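Local coordinates for ABC-type transport system, sugar-family extracellular solute-binding protein (Peptoclostridium difficile 630, PDB 6HNK), which probably captures a small ligand outside the cell and hands it to an ABC-type membrane transporter, at residues L251-I256 against D290-E295. The protein carries 1 engineered substitution. Numbering follows the deposited sequence.
Sequences LACQGI and DIIVNE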
loop_
_atom_site.group_PDB
_atom_site.type_symbol
_atom_site.label_atom_id
_atom_site.label_comp_id
_atom_site.label_asym_id
_atom_site.label_seq_id
_atom_site.Cartn_x
_atom_site.Cartn_y
_atom_site.Cartn_z
ATOM N N LEU A 251 -4.028 16.372 -1.628
ATOM C CA LEU A 251 -3.712 17.084 -0.393
ATOM C C LEU A 251 -3.012 16.210 0.595
ATOM O O LEU A 251 -1.972 16.588 1.120
ATOM C CB LEU A 251 -4.942 17.709 0.263
ATOM C CG LEU A 251 -4.659 18.521 1.552
ATOM C CD1 LEU A 251 -3.504 19.517 1.419
ATOM C CD2 LEU A 251 -5.925 19.236 1.985
ATOM N N ALA A 252 -3.598 15.055 0.875
ATOM C CA ALA A 252 -3.058 14.164 1.900
ATOM C C ALA A 252 -3.497 12.743 1.714
ATOM O O ALA A 252 -4.427 12.448 0.966
ATOM C CB ALA A 252 -3.474 14.637 3.282
ATOM N N CYS A 253 -2.806 11.862 2.407
ATOM C CA CYS A 253 -3.164 10.466 2.428
ATOM C C CYS A 253 -2.702 9.889 3.738
ATOM O O CYS A 253 -1.938 10.517 4.480
ATOM C CB CYS A 253 -2.476 9.730 1.292
ATOM S SG CYS A 253 -0.668 9.686 1.452
ATOM N N GLN A 254 -3.159 8.678 4.002
ATOM C CA GLN A 254 -2.724 7.937 5.159
ATOM C C GLN A 254 -1.816 6.811 4.650
ATOM O O GLN A 254 -2.193 5.638 4.630
ATOM C CB GLN A 254 -3.956 7.441 5.924
ATOM C CG GLN A 254 -3.679 7.072 7.374
ATOM C CD GLN A 254 -3.989 8.176 8.376
ATOM O OE1 GLN A 254 -5.073 8.771 8.358
ATOM N NE2 GLN A 254 -3.048 8.422 9.289
ATOM N N GLY A 255 -0.613 7.194 4.218
ATOM C CA GLY A 255 0.373 6.252 3.654
ATOM C C GLY A 255 1.185 5.497 4.693
ATOM O O GLY A 255 1.313 5.955 5.830
ATOM N N ILE A 256 1.737 4.344 4.301
ATOM C CA ILE A 256 2.512 3.480 5.220
ATOM C C ILE A 256 4.000 3.774 5.108
ATOM O O ILE A 256 4.484 4.124 4.022
ATOM C CB ILE A 256 2.300 1.971 4.941
ATOM C CG1 ILE A 256 0.827 1.602 5.080
ATOM C CG2 ILE A 256 3.122 1.113 5.911
ATOM C CD1 ILE A 256 0.536 0.160 4.746
ATOM N N ASP A 290 1.580 6.851 8.726
ATOM C CA ASP A 290 1.852 8.276 8.931
ATOM C C ASP A 290 1.013 9.150 7.992
ATOM O O ASP A 290 0.777 8.784 6.838
ATOM C CB ASP A 290 3.349 8.558 8.710
ATOM C CG ASP A 290 4.259 7.759 9.656
ATOM O OD1 ASP A 290 3.916 7.598 10.851
ATOM O OD2 ASP A 290 5.331 7.303 9.201
ATOM N N ILE A 291 0.555 10.298 8.493
ATOM C CA ILE A 291 -0.201 11.254 7.676
ATOM C C ILE A 291 0.792 11.997 6.801
ATOM O O ILE A 291 1.731 12.621 7.323
ATOM C CB ILE A 291 -0.971 12.290 8.527
ATOM C CG1 ILE A 291 -2.085 11.605 9.342
ATOM C CG2 ILE A 291 -1.569 13.384 7.645
ATOM C CD1 ILE A 291 -2.856 12.515 10.291
ATOM N N ILE A 292 0.574 11.945 5.487
ATOM C CA ILE A 292 1.434 12.627 4.540
ATOM C C ILE A 292 0.659 13.724 3.831
ATOM O O ILE A 292 -0.318 13.452 3.150
ATOM C CB ILE A 292 2.000 11.650 3.514
ATOM C CG1 ILE A 292 2.820 10.566 4.223
ATOM C CG2 ILE A 292 2.882 12.391 2.508
ATOM C CD1 ILE A 292 3.146 9.370 3.351
ATOM N N VAL A 293 1.127 14.957 3.978
ATOM C CA VAL A 293 0.415 16.140 3.491
ATOM C C VAL A 293 1.249 16.873 2.441
ATOM O O VAL A 293 2.452 17.066 2.601
ATOM C CB VAL A 293 0.113 17.117 4.653
ATOM C CG1 VAL A 293 -0.573 18.382 4.162
ATOM C CG2 VAL A 293 -0.747 16.442 5.702
ATOM N N ASN A 294 0.597 17.304 1.376
ATOM C CA ASN A 294 1.255 18.125 0.391
ATOM C C ASN A 294 1.289 19.569 0.894
ATOM O O ASN A 294 0.328 20.325 0.732
ATOM C CB ASN A 294 0.564 18.017 -0.963
ATOM C CG ASN A 294 1.468 18.424 -2.101
ATOM O OD1 ASN A 294 2.118 19.471 -2.054
ATOM N ND2 ASN A 294 1.525 17.591 -3.130
ATOM N N GLU A 295 2.401 19.907 1.542
ATOM C CA GLU A 295 2.760 21.272 1.943
ATOM C C GLU A 295 2.266 22.357 0.980
ATOM O O GLU A 295 1.609 23.311 1.400
ATOM C CB GLU A 295 4.291 21.338 2.040
ATOM C CG GLU A 295 4.892 22.615 2.587
ATOM C CD GLU A 295 6.356 22.424 2.941
ATOM O OE1 GLU A 295 7.182 22.256 2.017
ATOM O OE2 GLU A 295 6.679 22.429 4.145
#
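Cys253 and Ile292 form the central hydrogen-bonded pair of two antiparallel strands. Cys253 N reaches Ile292 O at 3.0 Å, and Ile292 N returns a straighter bond to Cys253 O at 3.1 Å. On the face that holds both side chains, the sulfur of Cys253 lies against CB of Ile292 at 3.9 Å. A first torsion of 65° keeps SG there. Farther along, CD1 of Ile292 comes within 4.2 Å of Gly255 CA. The methyl is the bump, and the side chain that Gly255 lacks on this face is the hollow.

The other face carries Ala252 and Val293, a non-hydrogen-bonded pair. The small methyl CB of Ala252 meets branch CG2 of Val293 at 4.1 Å. The second branch, CG1, runs alongside CD1 of Leu251, both side chains pointing the same way. Phe151 of helix 148-151 packs on all three residues.

Asn294 N gives Leu251 O a nearly linear bond of 2.7 Å. Its side chain turns elsewhere: ND2 binds Val246 O, and as N-cap its OD1 bonds weakly to Asp296 N and Ile297 N. These strands are the only antiparallel neighbours in the seven-stranded sheet of one lobe of this two-lobed binding-protein fold. Asp290 N reaches Gly255 O at 3.0 Å, but bent to 138° at the hydrogen. The bonding implies a pairing regular from Leu251 to Cys253 that loosens toward Gly255.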